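Local structure of lipoxygenase (Cyanothece sp., 5EK8) at residues D269-N281 / H291-L304. The protein probably inserts molecular oxygen into polyunsaturated fatty acids at a non-heme iron centre, acting as a 9R-lipoxygenase. Sequence-based numbering, arbitrary orientation.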
loop_
_atom_site.group_PDB
_atom_site.type_symbol
_atom_site.label_atom_id
_atom_site.label_comp_id
_atom_site.label_asym_id
_atom_site.label_seq_id
_atom_site.Cartn_x
_atom_site.Cartn_y
_atom_site.Cartn_z
ATOM N N ASP A 269 -37.117 5.696 4.819
ATOM C CA ASP A 269 -37.337 4.461 4.068
ATOM C C ASP A 269 -36.073 3.604 4.061
ATOM O O ASP A 269 -35.181 3.816 3.245
ATOM C CB ASP A 269 -37.768 4.777 2.631
ATOM C CG ASP A 269 -38.313 3.561 1.891
ATOM O OD1 ASP A 269 -38.157 2.420 2.380
ATOM O OD2 ASP A 269 -38.900 3.753 0.808
ATOM N N PRO A 270 -36.002 2.614 4.961
ATOM C CA PRO A 270 -34.785 1.804 5.103
ATOM C C PRO A 270 -34.553 0.839 3.933
ATOM O O PRO A 270 -33.582 0.081 3.944
ATOM C CB PRO A 270 -35.036 1.037 6.405
ATOM C CG PRO A 270 -36.522 0.899 6.463
ATOM C CD PRO A 270 -37.074 2.168 5.868
ATOM N N ASN A 271 -35.432 0.860 2.937
ATOM C CA ASN A 271 -35.211 0.066 1.730
ATOM C C ASN A 271 -34.587 0.908 0.627
ATOM O O ASN A 271 -34.232 0.398 -0.436
ATOM C CB ASN A 271 -36.516 -0.554 1.236
ATOM C CG ASN A 271 -36.958 -1.733 2.083
ATOM O OD1 ASN A 271 -36.134 -2.508 2.573
ATOM N ND2 ASN A 271 -38.268 -1.875 2.257
ATOM N N GLN A 272 -34.457 2.204 0.890
ATOM C CA GLN A 272 -33.838 3.123 -0.059
ATOM C C GLN A 272 -32.360 3.304 0.252
ATOM O O GLN A 272 -31.972 3.439 1.410
ATOM C CB GLN A 272 -34.551 4.475 -0.052
ATOM C CG GLN A 272 -35.864 4.473 -0.808
ATOM C CD GLN A 272 -35.668 4.318 -2.301
ATOM O OE1 GLN A 272 -34.670 4.777 -2.861
ATOM N NE2 GLN A 272 -36.619 3.659 -2.957
ATOM N N PHE A 273 -31.543 3.290 -0.795
ATOM C CA PHE A 273 -30.096 3.395 -0.670
ATOM C C PHE A 273 -29.571 4.383 -1.693
ATOM O O PHE A 273 -30.272 4.731 -2.643
ATOM C CB PHE A 273 -29.419 2.033 -0.866
ATOM C CG PHE A 273 -29.603 1.084 0.284
ATOM C CD1 PHE A 273 -28.594 0.903 1.214
ATOM C CD2 PHE A 273 -30.776 0.364 0.429
ATOM C CE1 PHE A 273 -28.754 0.024 2.268
ATOM C CE2 PHE A 273 -30.945 -0.514 1.486
ATOM C CZ PHE A 273 -29.931 -0.685 2.406
ATOM N N LYS A 274 -28.338 4.834 -1.498
ATOM C CA LYS A 274 -27.698 5.724 -2.454
ATOM C C LYS A 274 -26.195 5.789 -2.249
ATOM O O LYS A 274 -25.680 5.413 -1.193
ATOM C CB LYS A 274 -28.282 7.133 -2.368
ATOM C CG LYS A 274 -27.883 7.891 -1.118
ATOM C CD LYS A 274 -28.332 9.340 -1.179
ATOM C CE LYS A 274 -27.650 10.091 -2.301
ATOM N NZ LYS A 274 -27.921 11.557 -2.208
ATOM N N MET A 275 -25.497 6.253 -3.281
ATOM C CA MET A 275 -24.068 6.511 -3.199
ATOM C C MET A 275 -23.744 7.836 -3.888
ATOM O O MET A 275 -24.210 8.109 -4.998
ATOM C CB MET A 275 -23.267 5.365 -3.818
ATOM C CG MET A 275 -21.751 5.489 -3.651
ATOM S SD MET A 275 -21.104 4.935 -2.056
ATOM C CE MET A 275 -21.323 6.389 -1.028
ATOM N N SER A 276 -22.957 8.663 -3.208
ATOM C CA SER A 276 -22.702 10.018 -3.662
ATOM C C SER A 276 -21.236 10.237 -3.980
ATOM O O SER A 276 -20.355 9.914 -3.181
ATOM C CB SER A 276 -23.145 11.032 -2.603
ATOM O OG SER A 276 -24.499 10.843 -2.228
ATOM N N PHE A 277 -20.985 10.801 -5.152
ATOM C CA PHE A 277 -19.665 11.307 -5.473
ATOM C C PHE A 277 -19.778 12.775 -5.864
ATOM O O PHE A 277 -20.295 13.107 -6.933
ATOM C CB PHE A 277 -19.022 10.482 -6.586
ATOM C CG PHE A 277 -18.747 9.057 -6.193
ATOM C CD1 PHE A 277 -17.867 8.768 -5.160
ATOM C CD2 PHE A 277 -19.365 8.006 -6.857
ATOM C CE1 PHE A 277 -17.614 7.464 -4.791
ATOM C CE2 PHE A 277 -19.116 6.698 -6.495
ATOM C CZ PHE A 277 -18.237 6.425 -5.462
ATOM N N ILE A 278 -19.306 13.642 -4.972
ATOM C CA ILE A 278 -19.346 15.087 -5.179
ATOM C C ILE A 278 -17.938 15.675 -5.130
ATOM O O ILE A 278 -17.180 15.425 -4.194
ATOM C CB ILE A 278 -20.237 15.791 -4.131
ATOM C CG1 ILE A 278 -21.717 15.554 -4.438
ATOM C CG2 ILE A 278 -19.956 17.278 -4.108
ATOM C CD1 ILE A 278 -22.308 14.372 -3.715
ATOM N N TRP A 279 -17.602 16.465 -6.143
ATOM C CA TRP A 279 -16.235 16.933 -6.330
ATOM C C TRP A 279 -16.109 18.443 -6.160
ATOM O O TRP A 279 -15.115 19.038 -6.583
ATOM C CB TRP A 279 -15.727 16.518 -7.716
ATOM C CG TRP A 279 -16.041 15.091 -8.046
ATOM C CD1 TRP A 279 -17.183 14.615 -8.629
ATOM C CD2 TRP A 279 -15.209 13.951 -7.803
ATOM N NE1 TRP A 279 -17.112 13.247 -8.762
ATOM C CE2 TRP A 279 -15.910 12.816 -8.263
ATOM C CE3 TRP A 279 -13.940 13.779 -7.240
ATOM C CZ2 TRP A 279 -15.384 11.529 -8.179
ATOM C CZ3 TRP A 279 -13.421 12.497 -7.155
ATOM C CH2 TRP A 279 -14.140 11.391 -7.626
ATOM N N ASP A 280 -17.108 19.058 -5.532
ATOM C CA ASP A 280 -17.119 20.510 -5.340
ATOM C C ASP A 280 -15.866 21.015 -4.619
ATOM O O ASP A 280 -15.475 22.176 -4.766
ATOM C CB ASP A 280 -18.365 20.940 -4.566
ATOM C CG ASP A 280 -19.645 20.653 -5.317
ATOM O OD1 ASP A 280 -20.701 20.509 -4.667
ATOM O OD2 ASP A 280 -19.593 20.560 -6.561
ATOM N N ASN A 281 -15.235 20.121 -3.863
ATOM C CA ASN A 281 -14.052 20.442 -3.071
ATOM C C ASN A 281 -12.736 20.493 -3.854
ATOM O O ASN A 281 -11.712 20.926 -3.327
ATOM C CB ASN A 281 -13.906 19.416 -1.949
ATOM C CG ASN A 281 -13.826 20.051 -0.588
ATOM O OD1 ASN A 281 -14.385 21.123 -0.350
ATOM N ND2 ASN A 281 -13.125 19.391 0.323
ATOM N N HIS A 291 -18.144 15.195 -12.742
ATOM C CA HIS A 291 -19.558 14.949 -12.485
ATOM C C HIS A 291 -19.867 14.617 -11.028
ATOM O O HIS A 291 -19.390 13.620 -10.483
ATOM C CB HIS A 291 -20.069 13.818 -13.379
ATOM C CG HIS A 291 -19.778 14.022 -14.834
ATOM N ND1 HIS A 291 -20.511 14.881 -15.626
ATOM C CD2 HIS A 291 -18.833 13.482 -15.638
ATOM C CE1 HIS A 291 -20.028 14.861 -16.856
ATOM N NE2 HIS A 291 -19.006 14.024 -16.889
ATOM N N ASN A 292 -20.668 15.469 -10.401
ATOM C CA ASN A 292 -21.292 15.118 -9.140
ATOM C C ASN A 292 -22.393 14.111 -9.430
ATOM O O ASN A 292 -23.489 14.482 -9.852
ATOM C CB ASN A 292 -21.855 16.351 -8.428
ATOM C CG ASN A 292 -20.774 17.313 -7.974
ATOM O OD1 ASN A 292 -19.612 16.942 -7.821
ATOM N ND2 ASN A 292 -21.158 18.560 -7.754
ATOM N N VAL A 293 -22.092 12.832 -9.237
ATOM C CA VAL A 293 -23.052 11.787 -9.573
ATOM C C VAL A 293 -23.552 11.069 -8.333
ATOM O O VAL A 293 -22.780 10.730 -7.433
ATOM C CB VAL A 293 -22.463 10.751 -10.555
ATOM C CG1 VAL A 293 -22.259 11.378 -11.907
ATOM C CG2 VAL A 293 -21.156 10.186 -10.036
ATOM N N GLU A 294 -24.858 10.851 -8.284
ATOM C CA GLU A 294 -25.449 10.154 -7.157
ATOM C C GLU A 294 -26.347 9.039 -7.666
ATOM O O GLU A 294 -27.260 9.278 -8.455
ATOM C CB GLU A 294 -26.224 11.130 -6.270
ATOM C CG GLU A 294 -25.368 12.288 -5.771
ATOM C CD GLU A 294 -26.041 13.104 -4.684
ATOM O OE1 GLU A 294 -26.735 14.091 -5.023
ATOM O OE2 GLU A 294 -25.867 12.759 -3.492
ATOM N N ALA A 295 -26.075 7.815 -7.229
ATOM C CA ALA A 295 -26.865 6.673 -7.679
ATOM C C ALA A 295 -27.782 6.206 -6.569
ATOM O O ALA A 295 -27.352 6.012 -5.446
ATOM C CB ALA A 295 -25.967 5.535 -8.139
ATOM N N TYR A 296 -29.051 6.029 -6.898
ATOM C CA TYR A 296 -30.049 5.606 -5.935
ATOM C C TYR A 296 -30.461 4.176 -6.235
ATOM O O TYR A 296 -30.601 3.787 -7.398
ATOM C CB TYR A 296 -31.259 6.538 -5.971
ATOM C CG TYR A 296 -30.938 7.971 -5.618
ATOM C CD1 TYR A 296 -31.268 8.488 -4.371
ATOM C CD2 TYR A 296 -30.301 8.807 -6.527
ATOM C CE1 TYR A 296 -30.978 9.798 -4.039
ATOM C CE2 TYR A 296 -30.001 10.116 -6.207
ATOM C CZ TYR A 296 -30.345 10.612 -4.961
ATOM O OH TYR A 296 -30.047 11.922 -4.640
ATOM N N PHE A 297 -30.644 3.391 -5.180
ATOM C CA PHE A 297 -31.023 1.991 -5.316
ATOM C C PHE A 297 -32.172 1.682 -4.372
ATOM O O PHE A 297 -32.373 2.380 -3.389
ATOM C CB PHE A 297 -29.838 1.070 -5.019
ATOM C CG PHE A 297 -28.577 1.448 -5.744
ATOM C CD1 PHE A 297 -28.260 0.866 -6.962
ATOM C CD2 PHE A 297 -27.707 2.387 -5.208
ATOM C CE1 PHE A 297 -27.099 1.210 -7.630
ATOM C CE2 PHE A 297 -26.545 2.737 -5.874
ATOM C CZ PHE A 297 -26.241 2.144 -7.087
ATOM N N VAL A 298 -32.939 0.646 -4.681
ATOM C CA VAL A 298 -33.973 0.190 -3.766
ATOM C C VAL A 298 -33.717 -1.281 -3.444
ATOM O O VAL A 298 -33.164 -2.019 -4.261
ATOM C CB VAL A 298 -35.392 0.385 -4.352
ATOM C CG1 VAL A 298 -35.629 -0.563 -5.547
ATOM C CG2 VAL A 298 -36.453 0.197 -3.270
ATOM N N LEU A 299 -34.092 -1.696 -2.241
ATOM C CA LEU A 299 -33.926 -3.082 -1.827
ATOM C C LEU A 299 -35.274 -3.788 -1.832
ATOM O O LEU A 299 -36.168 -3.452 -1.054
ATOM C CB LEU A 299 -33.288 -3.157 -0.441
ATOM C CG LEU A 299 -33.026 -4.557 0.115
ATOM C CD1 LEU A 299 -31.888 -5.234 -0.633
ATOM C CD2 LEU A 299 -32.735 -4.490 1.606
ATOM N N LYS A 300 -35.423 -4.761 -2.724
ATOM C CA LYS A 300 -36.669 -5.506 -2.834
ATOM C C LYS A 300 -36.385 -6.999 -2.787
ATOM O O LYS A 300 -35.776 -7.550 -3.702
ATOM C CB LYS A 300 -37.406 -5.130 -4.122
ATOM C CG LYS A 300 -38.876 -4.787 -3.920
ATOM C CD LYS A 300 -39.330 -3.665 -4.851
ATOM C CE LYS A 300 -39.108 -4.018 -6.315
ATOM N NZ LYS A 300 -39.510 -2.910 -7.233
ATOM N N ASP A 301 -36.810 -7.636 -1.700
ATOM C CA ASP A 301 -36.674 -9.081 -1.520
ATOM C C ASP A 301 -35.224 -9.566 -1.565
ATOM O O ASP A 301 -34.934 -10.629 -2.115
ATOM C CB ASP A 301 -37.493 -9.826 -2.575
ATOM C CG ASP A 301 -38.948 -9.400 -2.593
ATOM O OD1 ASP A 301 -39.530 -9.198 -1.503
ATOM O OD2 ASP A 301 -39.508 -9.263 -3.702
ATOM N N GLY A 302 -34.323 -8.789 -0.976
ATOM C CA GLY A 302 -32.925 -9.174 -0.877
ATOM C C GLY A 302 -32.131 -8.899 -2.138
ATOM O O GLY A 302 -31.023 -9.407 -2.315
ATOM N N LYS A 303 -32.705 -8.092 -3.022
ATOM C CA LYS A 303 -32.028 -7.693 -4.248
ATOM C C LYS A 303 -31.963 -6.173 -4.313
ATOM O O LYS A 303 -32.869 -5.488 -3.837
ATOM C CB LYS A 303 -32.750 -8.246 -5.478
ATOM C CG LYS A 303 -31.831 -8.718 -6.594
ATOM C CD LYS A 303 -31.420 -10.169 -6.391
ATOM C CE LYS A 303 -30.457 -10.636 -7.474
ATOM N NZ LYS A 303 -29.984 -12.025 -7.217
ATOM N N LEU A 304 -30.891 -5.648 -4.895
ATOM C CA LEU A 304 -30.760 -4.208 -5.082
ATOM C C LEU A 304 -30.956 -3.819 -6.543
ATOM O O LEU A 304 -30.221 -4.273 -7.415
ATOM C CB LEU A 304 -29.393 -3.723 -4.592
ATOM C CG LEU A 304 -29.242 -3.386 -3.110
ATOM C CD1 LEU A 304 -27.796 -3.053 -2.800
ATOM C CD2 LEU A 304 -30.155 -2.224 -2.734
#
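With CG between its backbone N and carbonyl carbon (chi1 72°) and a bend at chi3, Lys274 swings its ammonium toward Glu294, whose chain runs extended beyond CG to meet it. Lys274 NZ forms a salt bridge with Glu294 OE2 at 2.7 Å from above the carboxylate plane, while Ser276 OG gives a hydrogen bond of 2.7 Å to the anti lone pair of OE2. The lysine's methylenes run beside the Tyr296 ring, pointing the same way, CE 3.8 Å from Tyr296 CE1. Further salt bridges join Lys274 to Asp510 and Glu294 OE1 to Arg328. An alanine in place of Glu294 would probably leave Lys274 with one carboxylate fewer and Ser276 OG without this acceptor.

Strands 272-277 and 291-300 form a long-connection beta hairpin, the central pair of an antiparallel sheet; Met275 and Ala295 form one hydrogen-bonded pair. Phe277, Val293 and Ala295 turn their apolar groups to helix 337-377, whereas Lys274, Ser276, Glu294 and Tyr296 lie on the other face. Beyond strand 272-277, Asn292 suits its place by having both donor and acceptor: OD1 takes Trp279 N at 2.7 Å, and ND2 gives to Asp280 OD2 at 2.8 Å. The backbone ladder thus holds the strands, while the buried charges probably offset one another.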